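Acetyl xylan esterase (Metagenome, PDB 6XYC) hydrolyses both acetyl and feruloyl esters on complex natural xylans, as a bifunctional esterase of the alpha/beta hydrolase superfamily from gut microbiota. Local coordinates at residues T10-V15 against L27-P32; V101-A106 against G153-T158; G135-T140 against E149-N154; L139-L144 against W205-S210; P171-H176 against S210-V215. All coordinates share one frame; numbering follows the deposited sequence.

Contact 1 of 5, residues T10-V15 against L27-P32; sequences TSWTNV and LDIYLP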
# COMPACT_ATOMS: atom_id res chain seq x y z
N THR A 10 -17.76 -5.20 14.27
CA THR A 10 -16.91 -6.30 14.68
C THR A 10 -15.46 -5.87 14.48
O THR A 10 -15.14 -5.21 13.49
CB THR A 10 -17.19 -7.57 13.87
OG1 THR A 10 -18.60 -7.83 13.87
CG2 THR A 10 -16.46 -8.76 14.44
N SER A 11 -14.61 -6.22 15.43
CA SER A 11 -13.19 -5.94 15.31
C SER A 11 -12.40 -7.12 15.85
O SER A 11 -12.77 -7.73 16.86
CB SER A 11 -12.79 -4.66 16.07
OG SER A 11 -12.96 -4.81 17.47
N TRP A 12 -11.34 -7.47 15.13
CA TRP A 12 -10.27 -8.32 15.63
C TRP A 12 -9.00 -7.48 15.58
O TRP A 12 -8.62 -7.01 14.51
CB TRP A 12 -10.09 -9.58 14.78
CG TRP A 12 -11.24 -10.56 14.74
CD1 TRP A 12 -11.40 -11.67 15.52
CD2 TRP A 12 -12.34 -10.54 13.83
NE1 TRP A 12 -12.55 -12.33 15.17
CE2 TRP A 12 -13.15 -11.66 14.13
CE3 TRP A 12 -12.74 -9.68 12.80
CZ2 TRP A 12 -14.32 -11.94 13.44
CZ3 TRP A 12 -13.90 -9.97 12.11
CH2 TRP A 12 -14.68 -11.09 12.44
N THR A 13 -8.35 -7.29 16.72
CA THR A 13 -7.11 -6.53 16.73
C THR A 13 -5.93 -7.42 17.09
O THR A 13 -6.06 -8.39 17.84
CB THR A 13 -7.17 -5.33 17.69
OG1 THR A 13 -7.58 -5.75 18.99
CG2 THR A 13 -8.15 -4.29 17.15
N ASN A 14 -4.77 -7.09 16.51
CA ASN A 14 -3.52 -7.80 16.78
C ASN A 14 -3.64 -9.29 16.44
O ASN A 14 -3.32 -10.17 17.24
CB ASN A 14 -3.08 -7.58 18.22
CG ASN A 14 -2.56 -6.18 18.45
OD1 ASN A 14 -1.63 -5.74 17.78
ND2 ASN A 14 -3.17 -5.46 19.38
N VAL A 15 -4.09 -9.54 15.21
CA VAL A 15 -4.09 -10.87 14.62
C VAL A 15 -2.79 -11.03 13.85
O VAL A 15 -2.49 -10.23 12.96
CB VAL A 15 -5.31 -11.06 13.71
CG1 VAL A 15 -5.25 -12.40 13.02
CG2 VAL A 15 -6.60 -10.90 14.51
N LEU A 27 -2.11 -7.58 12.25
CA LEU A 27 -3.06 -6.72 11.56
C LEU A 27 -4.32 -6.59 12.40
O LEU A 27 -4.54 -7.36 13.34
CB LEU A 27 -3.40 -7.28 10.17
CG LEU A 27 -3.79 -8.75 10.03
CD1 LEU A 27 -5.23 -8.97 10.42
CD2 LEU A 27 -3.52 -9.19 8.59
N ASP A 28 -5.13 -5.60 12.05
CA ASP A 28 -6.44 -5.39 12.67
C ASP A 28 -7.50 -5.51 11.59
O ASP A 28 -7.30 -5.06 10.46
CB ASP A 28 -6.52 -4.02 13.34
CG ASP A 28 -5.41 -3.79 14.34
OD1 ASP A 28 -4.94 -4.77 14.96
OD2 ASP A 28 -5.01 -2.62 14.51
N ILE A 29 -8.64 -6.11 11.94
CA ILE A 29 -9.74 -6.31 11.00
C ILE A 29 -10.99 -5.67 11.58
O ILE A 29 -11.35 -5.94 12.73
CB ILE A 29 -9.98 -7.80 10.71
CG1 ILE A 29 -8.73 -8.45 10.12
CG2 ILE A 29 -11.16 -7.97 9.77
CD1 ILE A 29 -8.82 -9.96 9.99
N TYR A 30 -11.67 -4.84 10.79
CA TYR A 30 -12.91 -4.19 11.18
C TYR A 30 -13.98 -4.47 10.13
O TYR A 30 -13.71 -4.36 8.93
CB TYR A 30 -12.73 -2.68 11.33
CG TYR A 30 -11.67 -2.26 12.31
CD1 TYR A 30 -11.97 -2.06 13.65
CD2 TYR A 30 -10.36 -2.05 11.90
CE1 TYR A 30 -11.00 -1.67 14.55
CE2 TYR A 30 -9.38 -1.66 12.80
CZ TYR A 30 -9.71 -1.47 14.12
OH TYR A 30 -8.75 -1.09 15.03
N LEU A 31 -15.20 -4.82 10.58
CA LEU A 31 -16.33 -4.99 9.67
C LEU A 31 -17.33 -3.85 9.85
O LEU A 31 -17.51 -3.37 10.97
CB LEU A 31 -17.05 -6.32 9.90
CG LEU A 31 -16.16 -7.57 9.96
CD1 LEU A 31 -17.00 -8.81 10.25
CD2 LEU A 31 -15.37 -7.74 8.66
N PRO A 32 -17.99 -3.39 8.78
CA PRO A 32 -18.82 -2.19 8.89
C PRO A 32 -19.95 -2.35 9.90
O PRO A 32 -20.44 -3.45 10.17
CB PRO A 32 -19.37 -1.99 7.47
CG PRO A 32 -18.40 -2.71 6.58
CD PRO A 32 -17.88 -3.87 7.39
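Trp-12 and Ile-29 pair across the N-terminal hairpin of strands 8-16 and 26-32, which run antiparallel as the first two strands of the alpha/beta hydrolase sheet. Their backbones exchange two bonds, Trp-12 N to Ile-29 O at 2.8 Å and Ile-29 N to Trp-12 O at 2.7 Å. The tight side is the one bearing Trp-12, Val-15, Leu-27, Ile-29 and Leu-31. The indole lies obliquely to its cross-strand partner, CE3 meeting Ile-29 CG2 at 3.8 Å, while Leu-31 CD1 comes to the ring edge near its plane, 3.8 Å from CZ3. On the indole face sits Thr-10 CG2, 3.5 Å above the plane; with CG2 anti to its own backbone N, this threonine turns its methyl to the ring. Tyr-108 adds an edge-to-face ring, and strand 73-77 lies against Leu-27 and Ile-29.

Packing across the strands is looser at Ser-11, Thr-13 and Asn-14. Ser-11 CB merely touches Tyr-30 CD1, 3.6 Å away, and Thr-13 and Asn-14 are exposed, although Tyr-30 itself is buried against helix 56-69. At Asn-14 a G1 beta bulge breaks the register, Asn-14 and Val-15 both facing Leu-27. Asn-14, at phi 58° and psi 52°, is in the left-handed helical region, which asparagine tolerates better than most residues. The extra amide is taken by a side chain: Asn-14 N gives a nearly straight bond, 2.8 Å, to Asp-28 OD1. Lys-56 NZ binds both Asp-28 OD1 and Asn-14 OD1. Aspartate thus serves the bulge with one oxygen that accepts a backbone N-H and a cation together, an environment that would favour its ionised form.

Contact 2 of 5, residues V101-A106 against G153-T158; sequences VRSNAA and GNYLST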
# COMPACT_ATOMS: atom_id res chain seq x y z
N VAL A 101 -5.47 -12.82 4.58
CA VAL A 101 -6.84 -12.33 4.49
C VAL A 101 -7.63 -13.15 3.48
O VAL A 101 -8.76 -13.57 3.76
CB VAL A 101 -6.83 -10.83 4.13
CG1 VAL A 101 -8.24 -10.36 3.84
CG2 VAL A 101 -6.21 -10.01 5.25
N ARG A 102 -7.06 -13.38 2.30
CA ARG A 102 -7.76 -14.15 1.28
C ARG A 102 -8.06 -15.56 1.77
O ARG A 102 -9.18 -16.06 1.62
CB ARG A 102 -6.94 -14.20 -0.01
CG ARG A 102 -7.57 -15.04 -1.11
CD ARG A 102 -6.94 -14.78 -2.47
NE ARG A 102 -7.46 -13.56 -3.10
CZ ARG A 102 -6.72 -12.49 -3.35
NH1 ARG A 102 -5.43 -12.47 -3.05
NH2 ARG A 102 -7.27 -11.43 -3.92
N SER A 103 -7.06 -16.22 2.36
CA SER A 103 -7.25 -17.59 2.82
C SER A 103 -8.29 -17.67 3.93
O SER A 103 -9.11 -18.60 3.96
CB SER A 103 -5.92 -18.18 3.28
OG SER A 103 -6.08 -19.50 3.78
N ASN A 104 -8.27 -16.71 4.85
CA ASN A 104 -9.12 -16.75 6.04
C ASN A 104 -10.37 -15.89 5.91
O ASN A 104 -11.03 -15.62 6.91
CB ASN A 104 -8.30 -16.31 7.26
CG ASN A 104 -7.21 -17.30 7.62
OD1 ASN A 104 -7.49 -18.37 8.15
ND2 ASN A 104 -5.96 -16.95 7.32
N ALA A 105 -10.73 -15.50 4.68
CA ALA A 105 -11.84 -14.56 4.49
C ALA A 105 -13.12 -15.05 5.15
O ALA A 105 -13.80 -14.28 5.85
CB ALA A 105 -12.06 -14.34 2.99
N ALA A 106 -13.47 -16.32 4.95
CA ALA A 106 -14.72 -16.83 5.49
C ALA A 106 -14.78 -16.65 7.01
O ALA A 106 -15.82 -16.25 7.55
CB ALA A 106 -14.88 -18.30 5.12
N GLY A 153 4.91 -17.15 6.52
CA GLY A 153 3.63 -17.63 7.00
C GLY A 153 3.24 -18.97 6.43
O GLY A 153 4.01 -19.67 5.76
N ASN A 154 1.97 -19.33 6.68
CA ASN A 154 1.47 -20.67 6.42
C ASN A 154 0.34 -20.68 5.39
O ASN A 154 -0.50 -21.59 5.40
CB ASN A 154 0.98 -21.32 7.71
CG ASN A 154 2.10 -21.59 8.69
OD1 ASN A 154 3.28 -21.47 8.35
ND2 ASN A 154 1.74 -21.95 9.92
N TYR A 155 0.31 -19.71 4.48
CA TYR A 155 -0.74 -19.64 3.47
C TYR A 155 -0.13 -19.42 2.09
O TYR A 155 -0.71 -18.76 1.22
CB TYR A 155 -1.73 -18.54 3.83
CG TYR A 155 -2.30 -18.74 5.21
CD1 TYR A 155 -3.38 -19.58 5.43
CD2 TYR A 155 -1.73 -18.10 6.31
CE1 TYR A 155 -3.90 -19.77 6.70
CE2 TYR A 155 -2.24 -18.28 7.58
CZ TYR A 155 -3.33 -19.12 7.77
OH TYR A 155 -3.84 -19.30 9.04
N LEU A 156 1.03 -20.03 1.86
CA LEU A 156 1.78 -19.78 0.63
C LEU A 156 1.01 -20.23 -0.61
O LEU A 156 1.23 -19.68 -1.69
CB LEU A 156 3.13 -20.49 0.70
CG LEU A 156 4.02 -20.12 1.89
CD1 LEU A 156 5.37 -20.82 1.80
CD2 LEU A 156 4.19 -18.61 1.97
N SER A 157 0.12 -21.21 -0.47
CA SER A 157 -0.64 -21.69 -1.62
C SER A 157 -1.72 -20.70 -2.04
O SER A 157 -2.27 -20.84 -3.14
CB SER A 157 -1.27 -23.05 -1.30
OG SER A 157 -2.42 -22.90 -0.50
N THR A 158 -2.04 -19.73 -1.20
CA THR A 158 -3.08 -18.76 -1.50
C THR A 158 -2.52 -17.63 -2.37
O THR A 158 -1.37 -17.21 -2.21
CB THR A 158 -3.66 -18.18 -0.21
OG1 THR A 158 -4.15 -19.23 0.62
CG2 THR A 158 -4.79 -17.21 -0.52
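Asn-104 ND2 hydrogen-bonds to the carbonyl of Tyr-100, one turn back in the helix, and also lies over the ring of Tyr-155. The nitrogen stands 3.4 Å above that ring plane, displaced toward the rim, with CZ its nearest ring atom. The amide is not stacked on the ring, for the two planes are 81° apart. A chi1 of -68° sets CG anti to the carbonyl carbon and beside the backbone N. Asparagine suits the place because a short polar side chain can reach back to the last helical turn while its nitrogen still covers an aromatic face. Tyr-100 meets Tyr-155 as well, ring planes at about 90°.

The contact joins the end of helix 89-103, which by its order in the chain corresponds to helix B of the alpha/beta hydrolase fold, to the loop between strands 144-147 and 164-168. That loop bends in a type I beta turn from Tyr-155 to Thr-158, closed by Thr-158 N to Tyr-155 O at 2.9 Å, and both ends of the turn face the helix.

Ser-103 touches both. Its OG approaches Tyr-155 CD1 obliquely at 3.2 Å, and its CB lies 3.4 Å from Thr-158 OG1. The threonine's other branch is apolar: CG2, anti to the backbone N, lies against the aliphatic part of Arg-102, 3.6 Å from CG and in touch with CB and CD. Beyond CD the arginine turns at chi3, and its guanidinium binds the carbonyls of Gly-159 and His-161.

Contact 3 of 5, residues G135-T140 against E149-N154; sequences GVKTLT and EGSLGN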
# COMPACT_ATOMS: atom_id res chain seq x y z
N GLY A 135 0.93 -11.79 -9.26
CA GLY A 135 1.44 -12.97 -9.94
C GLY A 135 2.93 -12.99 -10.17
O GLY A 135 3.42 -13.86 -10.90
N VAL A 136 3.67 -12.08 -9.55
CA VAL A 136 5.11 -11.94 -9.76
C VAL A 136 5.83 -12.46 -8.53
O VAL A 136 5.57 -12.01 -7.41
CB VAL A 136 5.50 -10.48 -10.05
CG1 VAL A 136 7.02 -10.30 -9.99
CG2 VAL A 136 4.94 -10.03 -11.40
N LYS A 137 6.74 -13.42 -8.74
CA LYS A 137 7.49 -14.01 -7.63
C LYS A 137 8.77 -13.25 -7.33
O LYS A 137 9.08 -12.97 -6.17
CB LYS A 137 7.82 -15.48 -7.93
CG LYS A 137 7.60 -16.43 -6.76
CD LYS A 137 8.59 -16.18 -5.64
CE LYS A 137 8.22 -16.98 -4.39
NZ LYS A 137 9.27 -16.91 -3.32
N THR A 138 9.53 -12.90 -8.37
CA THR A 138 10.81 -12.23 -8.19
C THR A 138 10.96 -11.14 -9.24
O THR A 138 10.30 -11.15 -10.28
CB THR A 138 11.99 -13.21 -8.29
OG1 THR A 138 12.10 -13.69 -9.63
CG2 THR A 138 11.78 -14.39 -7.35
N LEU A 139 11.85 -10.19 -8.95
CA LEU A 139 12.22 -9.14 -9.88
C LEU A 139 13.74 -9.04 -9.91
O LEU A 139 14.40 -9.24 -8.88
CB LEU A 139 11.61 -7.80 -9.47
CG LEU A 139 10.10 -7.69 -9.69
CD1 LEU A 139 9.57 -6.41 -9.07
CD2 LEU A 139 9.75 -7.76 -11.18
N THR A 140 14.29 -8.77 -11.08
CA THR A 140 15.73 -8.71 -11.26
C THR A 140 16.12 -7.43 -11.97
O THR A 140 15.45 -7.00 -12.91
CB THR A 140 16.23 -9.92 -12.08
OG1 THR A 140 15.94 -11.14 -11.37
CG2 THR A 140 17.73 -9.81 -12.31
N GLU A 149 7.31 -12.09 -3.72
CA GLU A 149 6.26 -12.89 -3.10
C GLU A 149 6.66 -13.34 -1.70
O GLU A 149 5.86 -13.26 -0.76
CB GLU A 149 5.93 -14.09 -3.98
CG GLU A 149 4.96 -15.08 -3.37
CD GLU A 149 3.53 -14.56 -3.34
OE1 GLU A 149 3.28 -13.48 -3.91
OE2 GLU A 149 2.66 -15.25 -2.76
N GLY A 150 7.89 -13.84 -1.55
CA GLY A 150 8.35 -14.31 -0.26
C GLY A 150 7.72 -15.64 0.14
O GLY A 150 6.89 -16.22 -0.56
N SER A 151 8.14 -16.11 1.31
CA SER A 151 7.71 -17.40 1.84
C SER A 151 7.21 -17.28 3.28
O SER A 151 7.23 -18.27 4.02
CB SER A 151 8.85 -18.42 1.80
OG SER A 151 9.12 -18.88 0.48
N LEU A 152 6.75 -16.11 3.68
CA LEU A 152 6.36 -15.89 5.07
C LEU A 152 5.00 -16.51 5.37
O LEU A 152 4.06 -16.41 4.57
CB LEU A 152 6.31 -14.39 5.36
CG LEU A 152 7.60 -13.57 5.42
CD1 LEU A 152 7.24 -12.15 5.81
CD2 LEU A 152 8.58 -14.18 6.39
N GLY A 153 4.91 -17.15 6.52
CA GLY A 153 3.63 -17.63 7.00
C GLY A 153 3.24 -18.97 6.43
O GLY A 153 4.01 -19.67 5.76
N ASN A 154 1.97 -19.33 6.68
CA ASN A 154 1.47 -20.67 6.42
C ASN A 154 0.34 -20.68 5.39
O ASN A 154 -0.50 -21.59 5.40
CB ASN A 154 0.98 -21.32 7.71
CG ASN A 154 2.10 -21.59 8.69
OD1 ASN A 154 3.28 -21.47 8.35
ND2 ASN A 154 1.74 -21.95 9.92
O HOH W 1 3.42 -11.63 -5.88
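Lys-137 and Glu-149 form a small surface contact at the open end of the hairpin 138-141/144-147, where one chain is about to enter its strand and the other has just left. One backbone bond spans it, Glu-149 N to Lys-137 O, 3.1 Å long and with 166° at the hydrogen. Beside it the lysine chain crosses the glutamate at about a right angle, CE 3.7 Å and CD 3.8 Å from Glu-149 CB. Between these two side chains only the aliphatic parts meet.

The backbone pairing thus runs on past the strands, since Lys-137 also bonds with Ile-148, and it carries the hairpin into the long loop that leads to strand 164-168. Gly-150 begins that departure with a positive phi, which glycine adopts easily.

The two charged ends part company. Lys-137 NZ forms a salt bridge with Asp-147, whereas Glu-149 bends at chi2 (73°), which places CD, and its carboxylate leads away to a salt bridge with Arg-99 on helix 89-103 and a bond with Ser-160 OG. NZ and Glu-149 OE2 remain 6.8 Å apart. A water lies within bonding distance, 2.7 Å, of both Val-136 O and Glu-149 OE1 and could link them.

Contact 4 of 5, residues L139-L144 against W205-S210; sequences LTSGDL and WVKLIS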
# COMPACT_ATOMS: atom_id res chain seq x y z
N LEU A 139 11.85 -10.19 -8.95
CA LEU A 139 12.22 -9.14 -9.88
C LEU A 139 13.74 -9.04 -9.91
O LEU A 139 14.40 -9.24 -8.88
CB LEU A 139 11.61 -7.80 -9.47
CG LEU A 139 10.10 -7.69 -9.69
CD1 LEU A 139 9.57 -6.41 -9.07
CD2 LEU A 139 9.75 -7.76 -11.18
N THR A 140 14.29 -8.77 -11.08
CA THR A 140 15.73 -8.71 -11.26
C THR A 140 16.12 -7.43 -11.97
O THR A 140 15.45 -7.00 -12.91
CB THR A 140 16.23 -9.92 -12.08
OG1 THR A 140 15.94 -11.14 -11.37
CG2 THR A 140 17.73 -9.81 -12.31
N SER A 141 17.21 -6.82 -11.50
CA SER A 141 17.84 -5.70 -12.18
C SER A 141 19.34 -5.93 -12.13
O SER A 141 19.91 -6.03 -11.04
CB SER A 141 17.48 -4.36 -11.54
OG SER A 141 17.95 -3.29 -12.33
N GLY A 142 19.97 -6.03 -13.30
CA GLY A 142 21.39 -6.37 -13.34
C GLY A 142 21.62 -7.72 -12.69
O GLY A 142 20.95 -8.71 -13.00
N ASP A 143 22.57 -7.76 -11.76
CA ASP A 143 22.89 -8.99 -11.03
C ASP A 143 22.04 -9.16 -9.78
O ASP A 143 22.15 -10.20 -9.11
CB ASP A 143 24.38 -9.00 -10.65
CG ASP A 143 25.29 -9.17 -11.85
OD1 ASP A 143 24.94 -9.95 -12.76
OD2 ASP A 143 26.36 -8.53 -11.88
N LEU A 144 21.20 -8.19 -9.45
CA LEU A 144 20.43 -8.19 -8.21
C LEU A 144 19.04 -8.76 -8.46
O LEU A 144 18.33 -8.32 -9.37
CB LEU A 144 20.32 -6.77 -7.66
CG LEU A 144 19.58 -6.50 -6.34
CD1 LEU A 144 20.14 -7.37 -5.23
CD2 LEU A 144 19.68 -5.02 -5.99
N TRP A 205 19.26 -1.38 -7.01
CA TRP A 205 18.41 -1.28 -5.83
C TRP A 205 17.30 -0.26 -6.05
O TRP A 205 16.13 -0.51 -5.75
CB TRP A 205 19.24 -0.92 -4.60
CG TRP A 205 19.91 -2.10 -3.97
CD1 TRP A 205 21.24 -2.43 -4.05
CD2 TRP A 205 19.29 -3.12 -3.17
NE1 TRP A 205 21.48 -3.58 -3.34
CE2 TRP A 205 20.30 -4.03 -2.80
CE3 TRP A 205 17.99 -3.34 -2.74
CZ2 TRP A 205 20.05 -5.14 -2.01
CZ3 TRP A 205 17.73 -4.46 -1.95
CH2 TRP A 205 18.76 -5.34 -1.60
N VAL A 206 17.65 0.91 -6.60
CA VAL A 206 16.66 1.96 -6.80
C VAL A 206 15.57 1.48 -7.75
O VAL A 206 14.39 1.78 -7.56
CB VAL A 206 17.33 3.25 -7.31
CG1 VAL A 206 16.26 4.26 -7.75
CG2 VAL A 206 18.22 3.85 -6.24
N LYS A 207 15.94 0.73 -8.79
CA LYS A 207 14.94 0.22 -9.71
C LYS A 207 14.00 -0.75 -9.01
O LYS A 207 12.78 -0.72 -9.24
CB LYS A 207 15.59 -0.46 -10.91
CG LYS A 207 14.58 -0.89 -11.98
CD LYS A 207 15.20 -1.67 -13.12
CE LYS A 207 14.18 -1.86 -14.25
NZ LYS A 207 14.61 -2.84 -15.27
N LEU A 208 14.54 -1.60 -8.14
CA LEU A 208 13.76 -2.68 -7.54
C LEU A 208 12.94 -2.24 -6.34
O LEU A 208 12.12 -3.03 -5.85
CB LEU A 208 14.68 -3.83 -7.13
CG LEU A 208 15.38 -4.56 -8.27
CD1 LEU A 208 16.27 -5.66 -7.76
CD2 LEU A 208 14.33 -5.11 -9.26
N ILE A 209 13.13 -1.02 -5.83
CA ILE A 209 12.22 -0.47 -4.83
C ILE A 209 11.21 0.50 -5.44
O ILE A 209 10.39 1.06 -4.71
CB ILE A 209 12.98 0.24 -3.69
CG1 ILE A 209 13.78 1.44 -4.20
CG2 ILE A 209 13.89 -0.75 -2.96
CD1 ILE A 209 14.31 2.33 -3.12
N SER A 210 11.26 0.71 -6.75
CA SER A 210 10.43 1.73 -7.39
C SER A 210 9.38 1.06 -8.26
O SER A 210 9.69 0.62 -9.38
CB SER A 210 11.29 2.69 -8.22
OG SER A 210 12.25 3.33 -7.40
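A two-residue beta hairpin, strands 138-141 and 144-147, sets its tip against helix 203-208. The tip is a type II' turn from Ser-141 to Leu-144, closed by Ser-141 N to Leu-144 O at 2.8 Å and Leu-144 N to Ser-141 O at 3.0 Å; Gly-142 takes its second position with positive phi, where a residue lacking a side chain is at ease.

Leu-144 carries the contact. Its CG, anti to the backbone N, is carried toward the helix, and chi2 of 54° places the branches at the indole of Trp-205, where CD2 stands 3.3 Å from the centroid of the five-membered ring, 6° off the normal. This is a close CH-pi contact, made squarely over the pyrrole face, while CD1 leans toward CZ2 of the six-membered ring. Leu-208 slides past Leu-144 in the opposite direction, its CD1 3.7 Å from Leu-144 CG, and its other methyl, CD2, reaches Leu-139 CB at 3.8 Å. Two branches thus let one leucine bridge both arms of the hairpin.

Buried Ser-141 touches the exposed Lys-207 through OG, 3.3 Å from the methylene CD, though its hydrogen bond is with Asp-204 OD1; the extended lysine offers methylenes here. At the helix end Ser-210 OG donates to Val-206 O, 2.6 Å away. The contact is thus that of a two-residue hairpin with a type II' turn packed on a short helix, both lying outside the central alpha/beta hydrolase sheet.

Contact 5 of 5, residues P171-H176 against S210-V215; sequences PVDMAH and SPINFV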
# COMPACT_ATOMS: atom_id res chain seq x y z
N PRO A 171 5.88 7.62 -2.50
CA PRO A 171 7.15 7.68 -3.21
C PRO A 171 7.33 6.42 -4.06
O PRO A 171 7.49 5.32 -3.51
CB PRO A 171 8.19 7.78 -2.09
CG PRO A 171 7.58 7.01 -0.97
CD PRO A 171 6.08 7.24 -1.07
N VAL A 172 7.31 6.58 -5.37
CA VAL A 172 7.21 5.42 -6.25
C VAL A 172 8.29 5.41 -7.33
O VAL A 172 8.40 4.46 -8.11
CB VAL A 172 5.82 5.37 -6.92
CG1 VAL A 172 4.72 5.20 -5.89
CG2 VAL A 172 5.58 6.64 -7.76
N ASP A 173 9.11 6.47 -7.38
CA ASP A 173 10.07 6.69 -8.45
C ASP A 173 11.34 7.26 -7.79
O ASP A 173 11.67 8.44 -7.89
CB ASP A 173 9.50 7.64 -9.51
CG ASP A 173 10.43 7.85 -10.69
OD1 ASP A 173 11.34 7.03 -10.91
OD2 ASP A 173 10.25 8.85 -11.41
N MET A 174 12.08 6.40 -7.09
CA MET A 174 13.19 6.87 -6.28
C MET A 174 14.39 7.28 -7.12
O MET A 174 15.31 7.92 -6.59
CB MET A 174 13.59 5.80 -5.27
CG MET A 174 13.00 6.02 -3.89
SD MET A 174 11.19 6.11 -3.87
CE MET A 174 10.76 4.38 -4.06
N ALA A 175 14.41 6.96 -8.42
CA ALA A 175 15.42 7.51 -9.31
C ALA A 175 15.27 9.02 -9.46
O ALA A 175 16.23 9.70 -9.85
CB ALA A 175 15.34 6.85 -10.69
N HIS A 176 14.10 9.57 -9.14
CA HIS A 176 13.80 10.97 -9.39
C HIS A 176 13.19 11.62 -8.16
O HIS A 176 12.20 12.36 -8.25
CB HIS A 176 12.86 11.12 -10.58
CG HIS A 176 13.34 10.43 -11.82
ND1 HIS A 176 12.57 9.52 -12.51
CD2 HIS A 176 14.52 10.52 -12.48
CE1 HIS A 176 13.26 9.08 -13.55
NE2 HIS A 176 14.44 9.67 -13.56
N SER A 210 11.26 0.71 -6.75
CA SER A 210 10.43 1.73 -7.39
C SER A 210 9.38 1.06 -8.26
O SER A 210 9.69 0.62 -9.38
CB SER A 210 11.29 2.69 -8.22
OG SER A 210 12.25 3.33 -7.40
N PRO A 211 8.12 0.97 -7.81
CA PRO A 211 7.11 0.22 -8.58
C PRO A 211 6.79 0.85 -9.93
O PRO A 211 6.20 0.17 -10.79
CB PRO A 211 5.88 0.22 -7.66
CG PRO A 211 6.06 1.42 -6.78
CD PRO A 211 7.55 1.62 -6.62
N ILE A 212 7.15 2.12 -10.15
CA ILE A 212 6.93 2.76 -11.43
C ILE A 212 7.58 1.97 -12.55
O ILE A 212 7.14 2.03 -13.71
CB ILE A 212 7.46 4.22 -11.38
CG1 ILE A 212 6.92 5.03 -12.55
CG2 ILE A 212 8.98 4.23 -11.36
CD1 ILE A 212 7.17 6.52 -12.41
N ASN A 213 8.60 1.18 -12.23
CA ASN A 213 9.35 0.48 -13.26
C ASN A 213 8.65 -0.77 -13.79
O ASN A 213 9.09 -1.32 -14.81
CB ASN A 213 10.72 0.05 -12.73
CG ASN A 213 11.65 1.22 -12.52
OD1 ASN A 213 12.21 1.40 -11.44
ND2 ASN A 213 11.84 2.03 -13.56
N PHE A 214 7.58 -1.24 -13.15
CA PHE A 214 7.01 -2.54 -13.46
C PHE A 214 5.54 -2.46 -13.86
O PHE A 214 4.86 -3.49 -13.92
CB PHE A 214 7.23 -3.44 -12.25
CG PHE A 214 8.64 -3.40 -11.74
CD1 PHE A 214 9.65 -4.06 -12.43
CD2 PHE A 214 8.97 -2.69 -10.60
CE1 PHE A 214 10.95 -4.02 -11.97
CE2 PHE A 214 10.27 -2.65 -10.13
CZ PHE A 214 11.27 -3.32 -10.83
N VAL A 215 5.06 -1.27 -14.21
CA VAL A 215 3.68 -1.09 -14.63
C VAL A 215 3.46 -1.79 -15.96
O VAL A 215 4.26 -1.66 -16.90
CB VAL A 215 3.35 0.41 -14.73
CG1 VAL A 215 1.90 0.61 -15.09
CG2 VAL A 215 3.69 1.10 -13.42
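Met-174 N donates to Ser-210 OG at 3.1 Å, 156° at the hydrogen; the same oxygen accepts this N-H and gives its own proton to Val-206 O. Beside this bond Val-172 O is surrounded. Ile-212 N reaches it in a weak bond of 3.3 Å, and Pro-211 CD, Ile-212 CG2 and Ser-210 CB all crowd near it, the first two at 3.3 Å. The proline, having no N-H to satisfy, can present ring carbons to this buried carbonyl, and its CG lies 4.0 Å from Val-172 CB. Ile-212 spreads against Asp-173: CD1 is 3.9 Å from both CB and CG of the aspartate.

These pairs join the loop after strand 164-168 to the 3-10 turn 211-213 that follows helix 203-208. The first loop leaves the C-terminal end of strand 164-168, inside the alpha/beta hydrolase sheet, and its Pro-171 touches the bound sulfonyl fluoride inhibitor; the Met-174 side chain is about 6 Å from that ligand.

Farther out, Asp-173 is held by its own loop. His-176 ND1 donates to its OD2 at 2.7 Å, on the syn side but 26° out of the carboxylate plane, and Ala-175 CB covers the centre of one imidazole face. Asn-240 ND2 binds the same OD2, and Gln-237 OE1 accepts the backbone N-H groups of both Val-172 and Asp-173, tying the loop to helix 236-248.

In the fold
From the N terminus, contact 1 closes first, a hairpin loop completed before any other contact opens, at one edge of the central sheet. Contact 2 then opens at the end of helix 89-103 and closes in the loop before strand 164-168; contact 3, which closes the base of the 138-147 hairpin, lies within that span and shares Gly-153 and Asn-154 with it. Contact 4 shares Leu-139 and Thr-140 with contact 3 but runs on to helix 203-208, so it crosses contact 2. Contact 5 crosses contact 4 in turn, shares Ser-210, and ties the loop after strand 164-168 to the turn after helix 203-208. Contacts 4 and 5 lie across the chain's centre from contact 1.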